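Local coordinates for lumazine-binding protein (Silicibacter pomeroyi DSS-3, PDB 3FKA) that is of unknown function but has an NTF2-like fold and may bind a small molecule, at the interface of chains A and B. Numbering follows the deposited sequence. Chains: chain A/B, uncharacterized NTF-2 like protein.

The interface of chains A and B. Residues chain A 39, 41, 50, 100, 102, 113-114, 116; chain B 39, 41, 50, 102, 113-114, 116.
The sheet faces of two copies of the protein pack together here about a two-fold axis. Strands 95-106 and 109-119 of each chain supply the centre, and strands 38-44 and 47-52 the flanks.

Apolar contacts form two matching pockets. A:Val113 points CG1 away from its backbone N (chi1 172°) and into chain B. A:Val113 CG1 meets B:Val41 CG2 tip to tip at 3.7 Å. The same methyl, A:Val113 CG1, lies 3.8 Å from CH2, on the six-membered ring of the B:Trp50 indole. B:Val116 runs past A:Val113 in the opposite direction, and the CG1 atoms of the two pack tightly at 3.4 Å. B:Val41 CG2 also lies over the centre of the B:Trp50 ring, so methyl and indole form one wall. B:Val113 enters the twin pocket of A:Val41, A:Trp50 and A:Val116, with a looser fit to A:Val116. Near the axis the methyls of A:Thr102 and B:Thr102 touch tip to tip, CG2 to CG2, at 3.6 Å. The CB atoms of A:Ser114 and B:Ser114 also meet there.

Polar contacts break the symmetry. Both serines hold OG anti to the backbone N, yet they choose different partners. A:Ser114 OG crosses to the hydroxyl OG1 of B:Thr102, a hydrogen bond of 2.9 Å. B:Ser114 OG stays in its own chain and donates to B:Ser39 OG at 2.8 Å. It also reaches water 1, which links it to A:Thr102 OG1. An alanine in place of B:Ser114 would probably leave B:Ser39 less firmly oriented and break this water bridge.

Waters 2 and 3 bond to each other and extend the network. Water 2 joins B:Ser39 OG to the A:Val113 carbonyl. Water 3 joins A:Ser39 OG to the B:Val113 carbonyl O.

The patch thus combines valine-in-pocket packing with a small hydroxyl and water network. It is likely to help hold the two sheets together as a dimer, an arrangement common among NTF2-like proteins.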
ATOM      1  N   SER A  39       5.380  18.763   8.944  1.00 25.38           N
ATOM      2  CA  SER A  39       6.734  18.461   9.395  0.50 24.97           C
ATOM      3  C   SER A  39       7.395  17.476   8.434  1.00 25.17           C
ATOM      4  O   SER A  39       6.709  16.718   7.746  1.00 25.29           O
ATOM      5  CB  SER A  39       6.720  17.849  10.790  0.50 25.27           C
ATOM      6  OG  SER A  39       5.989  16.644  10.800  0.50 24.81           O
ATOM      7  N   VAL A  41      10.281  14.725   8.881  1.00 22.41           N
ATOM      8  CA  VAL A  41      10.927  14.009   9.973  1.00 22.21           C
ATOM      9  C   VAL A  41      11.700  12.787   9.528  1.00 22.07           C
ATOM     10  O   VAL A  41      11.211  11.984   8.747  1.00 20.71           O
ATOM     11  CB  VAL A  41       9.819  13.560  10.989  1.00 22.41           C
ATOM     12  CG1 VAL A  41      10.373  12.768  12.188  1.00 22.63           C
ATOM     13  CG2 VAL A  41       9.024  14.769  11.460  1.00 22.86           C
ATOM     14  N   TRP A  50      13.689  17.077  13.003  1.00 24.36           N
ATOM     15  CA  TRP A  50      12.267  17.342  12.969  1.00 23.63           C
ATOM     16  C   TRP A  50      12.138  18.760  12.440  1.00 23.37           C
ATOM     17  O   TRP A  50      12.275  19.710  13.197  1.00 23.07           O
ATOM     18  CB  TRP A  50      11.673  17.217  14.355  1.00 23.64           C
ATOM     19  CG  TRP A  50      10.189  17.208  14.333  1.00 23.75           C
ATOM     20  CD1 TRP A  50       9.351  18.229  14.029  1.00 24.11           C
ATOM     21  CD2 TRP A  50       9.365  16.093  14.665  1.00 23.87           C
ATOM     22  NE1 TRP A  50       8.039  17.809  14.125  1.00 23.91           N
ATOM     23  CE2 TRP A  50       8.028  16.509  14.546  1.00 24.02           C
ATOM     24  CE3 TRP A  50       9.635  14.788  15.087  1.00 24.10           C
ATOM     25  CZ2 TRP A  50       6.961  15.652  14.792  1.00 24.14           C
ATOM     26  CZ3 TRP A  50       8.576  13.941  15.324  1.00 24.23           C
ATOM     27  CH2 TRP A  50       7.256  14.377  15.190  1.00 24.06           C
ATOM     28  N   PHE A 100       7.685   8.920   2.768  1.00 23.92           N
ATOM     29  CA  PHE A 100       6.293   8.531   3.017  1.00 24.04           C
ATOM     30  C   PHE A 100       5.596   9.849   3.324  1.00 24.67           C
ATOM     31  O   PHE A 100       5.974  10.532   4.295  1.00 24.36           O
ATOM     32  CB  PHE A 100       6.064   7.555   4.166  1.00 24.30           C
ATOM     33  CG  PHE A 100       6.581   6.140   3.944  1.00 24.36           C
ATOM     34  CD1 PHE A 100       6.595   5.523   2.701  1.00 24.81           C
ATOM     35  CD2 PHE A 100       6.845   5.355   5.045  1.00 24.84           C
ATOM     36  CE1 PHE A 100       6.982   4.182   2.578  1.00 24.93           C
ATOM     37  CE2 PHE A 100       7.216   4.043   4.914  1.00 24.69           C
ATOM     38  CZ  PHE A 100       7.281   3.460   3.681  1.00 24.46           C
ATOM     39  N   THR A 102       1.698  11.956   3.770  1.00 24.12           N
ATOM     40  CA  THR A 102       0.242  11.861   4.009  1.00 24.61           C
ATOM     41  C   THR A 102      -0.256  13.229   3.522  1.00 23.89           C
ATOM     42  O   THR A 102       0.393  14.266   3.742  1.00 23.99           O
ATOM     43  CB  THR A 102      -0.192  11.496   5.429  1.00 24.95           C
ATOM     44  OG1 THR A 102       0.444  12.386   6.331  1.00 25.85           O
ATOM     45  CG2 THR A 102       0.184  10.027   5.752  1.00 25.84           C
ATOM     46  N   VAL A 113       0.486  16.938   4.715  1.00 23.04           N
ATOM     47  CA  VAL A 113       0.387  17.044   6.170  1.00 23.88           C
ATOM     48  C   VAL A 113       1.654  16.594   6.879  1.00 24.31           C
ATOM     49  O   VAL A 113       2.113  17.223   7.820  1.00 23.86           O
ATOM     50  CB  VAL A 113      -0.834  16.215   6.672  1.00 23.98           C
ATOM     51  CG1 VAL A 113      -0.850  16.130   8.209  1.00 23.68           C
ATOM     52  CG2 VAL A 113      -2.145  16.801   6.093  1.00 23.61           C
ATOM     53  N   SER A 114       2.227  15.496   6.411  1.00 24.38           N
ATOM     54  CA  SER A 114       3.411  14.919   7.020  1.00 24.83           C
ATOM     55  C   SER A 114       4.271  14.225   6.006  1.00 25.18           C
ATOM     56  O   SER A 114       3.754  13.654   5.062  1.00 25.46           O
ATOM     57  CB  SER A 114       2.978  13.878   8.082  1.00 25.71           C
ATOM     58  OG  SER A 114       4.014  13.001   8.566  1.00 26.71           O
ATOM     59  N   VAL A 116       7.792  11.746   6.221  1.00 24.05           N
ATOM     60  CA  VAL A 116       8.784  11.027   6.995  1.00 24.14           C
ATOM     61  C   VAL A 116       9.691  10.440   5.885  1.00 23.90           C
ATOM     62  O   VAL A 116       9.221  10.122   4.798  1.00 23.98           O
ATOM     63  CB  VAL A 116       8.297   9.952   8.001  1.00 24.54           C
ATOM     64  CG1 VAL A 116       7.522  10.612   9.143  1.00 24.40           C
ATOM     65  CG2 VAL A 116       7.484   8.856   7.310  1.00 24.78           C
TER
ATOM     66  N   SER B  39       0.865  15.528  15.004  1.00 26.00           N
ATOM     67  CA  SER B  39      -0.374  16.164  14.586  1.00 26.23           C
ATOM     68  C   SER B  39      -1.462  15.144  14.273  1.00 25.77           C
ATOM     69  O   SER B  39      -1.143  14.010  13.923  1.00 25.42           O
ATOM     70  CB  SER B  39      -0.113  16.963  13.315  1.00 27.86           C
ATOM     71  OG  SER B  39       0.342  16.077  12.274  1.00 29.11           O
ATOM     72  N   VAL B  41      -4.863  15.349  11.957  1.00 22.66           N
ATOM     73  CA  VAL B  41      -5.473  16.235  10.972  1.00 22.92           C
ATOM     74  C   VAL B  41      -6.555  15.597  10.121  1.00 23.05           C
ATOM     75  O   VAL B  41      -6.399  14.495   9.634  1.00 23.03           O
ATOM     76  CB  VAL B  41      -4.374  16.764  10.000  1.00 22.99           C
ATOM     77  CG1 VAL B  41      -4.920  17.826   9.066  1.00 22.33           C
ATOM     78  CG2 VAL B  41      -3.160  17.299  10.782  1.00 22.64           C
ATOM     79  N   TRP B  50      -6.833  20.828  12.763  1.00 23.64           N
ATOM     80  CA  TRP B  50      -5.433  20.458  12.922  1.00 23.46           C
ATOM     81  C   TRP B  50      -5.174  20.425  14.417  1.00 23.56           C
ATOM     82  O   TRP B  50      -5.036  21.485  15.055  1.00 23.59           O
ATOM     83  CB  TRP B  50      -4.512  21.470  12.237  1.00 23.75           C
ATOM     84  CG  TRP B  50      -3.095  20.981  12.195  1.00 23.78           C
ATOM     85  CD1 TRP B  50      -2.235  20.831  13.248  1.00 24.02           C
ATOM     86  CD2 TRP B  50      -2.363  20.636  11.025  1.00 23.99           C
ATOM     87  NE1 TRP B  50      -1.027  20.367  12.808  1.00 24.43           N
ATOM     88  CE2 TRP B  50      -1.078  20.240  11.441  1.00 24.14           C
ATOM     89  CE3 TRP B  50      -2.676  20.613   9.660  1.00 23.65           C
ATOM     90  CZ2 TRP B  50      -0.106  19.805  10.541  1.00 24.06           C
ATOM     91  CZ3 TRP B  50      -1.703  20.189   8.769  1.00 23.89           C
ATOM     92  CH2 TRP B  50      -0.437  19.806   9.213  1.00 23.98           C
ATOM     93  N   THR B 102       1.931   8.046  10.038  1.00 26.17           N
ATOM     94  CA  THR B 102       3.347   8.045   9.634  1.00 25.81           C
ATOM     95  C   THR B 102       4.021   7.716  10.972  1.00 24.38           C
ATOM     96  O   THR B 102       3.615   8.259  12.023  1.00 24.05           O
ATOM     97  CB  THR B 102       3.876   9.340   9.003  1.00 26.35           C
ATOM     98  OG1 THR B 102       3.541  10.465   9.821  1.00 28.48           O
ATOM     99  CG2 THR B 102       3.262   9.516   7.628  1.00 27.02           C
ATOM    100  N   VAL B 113       4.322   9.851  14.305  1.00 24.20           N
ATOM    101  CA  VAL B 113       4.685  11.191  13.887  1.00 24.08           C
ATOM    102  C   VAL B 113       3.446  12.016  13.528  1.00 24.89           C
ATOM    103  O   VAL B 113       3.362  13.195  13.887  1.00 24.06           O
ATOM    104  CB  VAL B 113       5.683  11.147  12.700  1.00 23.41           C
ATOM    105  CG1 VAL B 113       5.961  12.581  12.134  1.00 24.20           C
ATOM    106  CG2 VAL B 113       6.971  10.457  13.142  1.00 23.17           C
ATOM    107  N   SER B 114       2.491  11.395  12.835  1.00 24.78           N
ATOM    108  CA  SER B 114       1.291  12.091  12.432  1.00 25.89           C
ATOM    109  C   SER B 114       0.197  11.121  12.088  1.00 25.60           C
ATOM    110  O   SER B 114       0.459   9.966  11.764  1.00 24.50           O
ATOM    111  CB  SER B 114       1.570  12.954  11.184  1.00 26.84           C
ATOM    112  OG  SER B 114       0.408  13.683  10.771  1.00 29.62           O
ATOM    113  N   VAL B 116      -3.526  11.306   9.811  1.00 24.36           N
ATOM    114  CA  VAL B 116      -4.528  12.024   8.999  0.50 24.10           C
ATOM    115  C   VAL B 116      -5.684  11.048   8.982  1.00 24.46           C
ATOM    116  O   VAL B 116      -5.467   9.827   9.037  1.00 24.32           O
ATOM    117  CB  VAL B 116      -4.132  12.468   7.569  0.50 23.74           C
ATOM    118  CG1 VAL B 116      -3.012  13.511   7.629  0.50 23.36           C
ATOM    119  CG2 VAL B 116      -3.767  11.289   6.691  0.50 23.25           C
TER
HETATM  120  O   HOH W   1      -0.205  11.461   8.846  1.00 22.92           O
HETATM  121  O   HOH W   2       2.657  16.887  10.588  1.00 23.23           O
HETATM  122  O   HOH W   3       4.023  15.834  12.626  1.00 31.04           O